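Local coordinates for uncharacterized protein 4E10_S0_1Z6NA_001 (T18) (Artificial gene, PDB 3LEF), which serves as a designed epitope-scaffold on a thioredoxin-like fold, made to present the HIV 4E10 epitope and induce antibodies specific for it, at residues Q132-G137 with G148-H153. Residues are numbered along the deposited sequence; the frame is centred on the assembly and turned at random. Where two conformers were deposited one is given.
Sequences QAVLDG and GGHLEH
The single-turn helix 132-135, which follows strand 123-128 of the thioredoxin-like sheet, packs through V134 and A133 against H150, just before the C-terminal helix 151-163, and H153 in its first turn. V134 makes the closer approach: its CG2 methyl lies over one face of the H150 imidazole in a CH-pi contact, 3.8 Å from the ring centroid and 18° off the ring normal, shifted toward the rim. The flat imidazole offers a broad face for this methyl. Chi1 of 170° sets CG1 anti to the backbone N and leaves CG2 on the N side, where it reaches the ring; a compact beta-branched residue suits this buried spot, which Y145 of helix 139-146 also borders. On the preceding residue, A133 CB meets H153 CD2 obliquely at 4.1 Å, its small side chain letting the helix come near. The backbone bond from H153 N to H150 O, 2.8 Å, ties the histidines across the first turn, consistent with H153 CG lying at the edge of the H150 ring. G148 ends helix 139-146 in a Schellman motif, where a CB would press against the preceding carbonyl O, calling for glycine. After that intervening helix the chain turns back, and the beginning of helix 151-163 meets the short helix after the last strand of a thioredoxin-like fold.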
ATOM      1  N   GLN A 132       2.279 -16.236  18.641  1.00 62.49           N
ATOM      2  CA  GLN A 132       2.175 -16.046  20.095  1.00 62.18           C
ATOM      3  C   GLN A 132       3.373 -16.642  20.860  1.00 61.80           C
ATOM      4  O   GLN A 132       3.791 -16.100  21.903  1.00 62.03           O
ATOM      5  CB  GLN A 132       0.848 -16.623  20.610  1.00 62.41           C
ATOM      6  CG  GLN A 132       0.429 -16.152  22.001  1.00 63.63           C
ATOM      7  CD  GLN A 132       0.079 -14.666  22.070  1.00 64.71           C
ATOM      8  OE1 GLN A 132       0.754 -13.888  22.744  1.00 67.26           O
ATOM      9  NE2 GLN A 132      -0.988 -14.279  21.394  1.00 64.32           N
ATOM     10  N   ALA A 133       3.943 -17.737  20.363  1.00 61.09           N
ATOM     11  CA  ALA A 133       5.114 -18.323  21.032  1.00 61.53           C
ATOM     12  C   ALA A 133       6.349 -17.409  20.889  1.00 61.74           C
ATOM     13  O   ALA A 133       7.271 -17.466  21.704  1.00 61.80           O
ATOM     14  CB  ALA A 133       5.407 -19.730  20.507  1.00 60.63           C
ATOM     15  N   VAL A 134       6.356 -16.567  19.858  1.00 61.96           N
ATOM     16  CA  VAL A 134       7.421 -15.592  19.665  1.00 62.59           C
ATOM     17  C   VAL A 134       7.162 -14.357  20.534  1.00 63.49           C
ATOM     18  O   VAL A 134       8.085 -13.811  21.132  1.00 62.56           O
ATOM     19  CB  VAL A 134       7.541 -15.159  18.192  1.00 62.66           C
ATOM     20  CG1 VAL A 134       8.497 -13.962  18.055  1.00 62.70           C
ATOM     21  CG2 VAL A 134       7.981 -16.327  17.321  1.00 62.38           C
ATOM     22  N   LEU A 135       5.900 -13.929  20.591  1.00 65.16           N
ATOM     23  CA  LEU A 135       5.494 -12.773  21.401  1.00 66.13           C
ATOM     24  C   LEU A 135       5.634 -13.039  22.900  1.00 66.69           C
ATOM     25  O   LEU A 135       5.747 -12.094  23.689  1.00 66.52           O
ATOM     26  CB  LEU A 135       4.047 -12.366  21.088  1.00 65.65           C
ATOM     27  CG  LEU A 135       3.747 -11.778  19.711  1.00 66.06           C
ATOM     28  CD1 LEU A 135       2.243 -11.586  19.542  1.00 65.21           C
ATOM     29  CD2 LEU A 135       4.491 -10.464  19.498  1.00 65.59           C
ATOM     30  N   ASP A 136       5.613 -14.322  23.284  1.00 67.80           N
ATOM     31  CA  ASP A 136       5.845 -14.745  24.692  1.00 67.84           C
ATOM     32  C   ASP A 136       7.325 -14.975  25.008  1.00 67.67           C
ATOM     33  O   ASP A 136       7.685 -15.294  26.145  1.00 67.87           O
ATOM     34  CB  ASP A 136       5.084 -16.049  25.018  1.00 68.30           C
ATOM     35  CG  ASP A 136       3.566 -15.894  24.935  1.00 71.43           C
ATOM     36  OD1 ASP A 136       3.076 -14.741  24.843  1.00 75.83           O
ATOM     37  OD2 ASP A 136       2.863 -16.935  24.950  1.00 74.11           O
ATOM     38  N   GLY A 137       8.185 -14.825  24.012  1.00 67.57           N
ATOM     39  CA  GLY A 137       9.581 -15.175  24.180  1.00 68.11           C
ATOM     40  C   GLY A 137      10.429 -13.954  24.427  1.00 69.07           C
ATOM     41  O   GLY A 137       9.911 -12.846  24.610  1.00 69.80           O
ATOM     42  N   GLY A 148      13.598 -17.574  10.534  1.00 74.74           N
ATOM     43  CA  GLY A 148      12.594 -18.441   9.938  1.00 72.31           C
ATOM     44  C   GLY A 148      12.345 -19.757  10.655  1.00 71.47           C
ATOM     45  O   GLY A 148      11.887 -20.715  10.049  1.00 71.90           O
ATOM     46  N   GLY A 149      12.633 -19.810  11.950  1.00 71.74           N
ATOM     47  CA  GLY A 149      12.497 -21.045  12.730  1.00 71.35           C
ATOM     48  C   GLY A 149      11.155 -21.183  13.432  1.00 71.12           C
ATOM     49  O   GLY A 149      10.964 -22.098  14.237  1.00 70.16           O
ATOM     50  N   HIS A 150      10.226 -20.273  13.134  1.00 70.85           N
ATOM     51  CA  HIS A 150       8.880 -20.315  13.711  1.00 70.84           C
ATOM     52  C   HIS A 150       7.799 -20.201  12.656  1.00 70.81           C
ATOM     53  O   HIS A 150       6.656 -19.887  12.972  1.00 72.09           O
ATOM     54  CB  HIS A 150       8.689 -19.204  14.740  1.00 70.69           C
ATOM     55  CG  HIS A 150       9.407 -19.435  16.033  1.00 71.00           C
ATOM     56  ND1 HIS A 150       8.863 -20.167  17.067  1.00 71.86           N
ATOM     57  CD2 HIS A 150      10.619 -19.014  16.468  1.00 71.00           C
ATOM     58  CE1 HIS A 150       9.716 -20.192  18.077  1.00 71.57           C
ATOM     59  NE2 HIS A 150      10.788 -19.500  17.738  1.00 67.93           N
ATOM     60  N   LEU A 151       8.149 -20.482  11.406  1.00 70.89           N
ATOM     61  CA  LEU A 151       7.212 -20.373  10.291  1.00 70.62           C
ATOM     62  C   LEU A 151       5.960 -21.196  10.511  1.00 70.75           C
ATOM     63  O   LEU A 151       4.854 -20.805  10.128  1.00 71.04           O
ATOM     64  CB  LEU A 151       7.886 -20.837   8.996  1.00 70.78           C
ATOM     65  CG  LEU A 151       8.985 -19.919   8.463  1.00 71.08           C
ATOM     66  CD1 LEU A 151       9.757 -20.575   7.335  1.00 70.03           C
ATOM     67  CD2 LEU A 151       8.369 -18.619   7.995  1.00 74.17           C
ATOM     68  N   GLU A 152       6.147 -22.368  11.100  1.00 71.30           N
ATOM     69  CA  GLU A 152       5.021 -23.263  11.360  0.50 71.20           C
ATOM     70  C   GLU A 152       4.101 -22.699  12.447  1.00 71.02           C
ATOM     71  O   GLU A 152       2.929 -23.042  12.495  1.00 69.90           O
ATOM     72  CB  GLU A 152       5.494 -24.692  11.699  0.50 71.15           C
ATOM     73  CG  GLU A 152       6.399 -24.813  12.916  0.50 71.79           C
ATOM     74  CD  GLU A 152       6.915 -26.233  13.135  0.50 71.54           C
ATOM     75  OE1 GLU A 152       6.883 -26.699  14.293  0.50 71.94           O
ATOM     76  OE2 GLU A 152       7.347 -26.880  12.153  0.50 70.46           O
ATOM     77  N   HIS A 153       4.612 -21.806  13.297  1.00 71.88           N
ATOM     78  CA  HIS A 153       3.770 -21.222  14.345  1.00 72.19           C
ATOM     79  C   HIS A 153       2.717 -20.224  13.827  1.00 71.59           C
ATOM     80  O   HIS A 153       1.650 -20.106  14.427  1.00 71.42           O
ATOM     81  CB  HIS A 153       4.617 -20.619  15.461  1.00 73.83           C
ATOM     82  CG  HIS A 153       5.346 -21.644  16.274  1.00 77.45           C
ATOM     83  ND1 HIS A 153       6.638 -22.038  15.993  1.00 80.92           N
ATOM     84  CD2 HIS A 153       4.955 -22.374  17.347  1.00 80.69           C
ATOM     85  CE1 HIS A 153       7.013 -22.963  16.860  1.00 80.78           C
ATOM     86  NE2 HIS A 153       6.011 -23.185  17.691  1.00 81.08           N
TER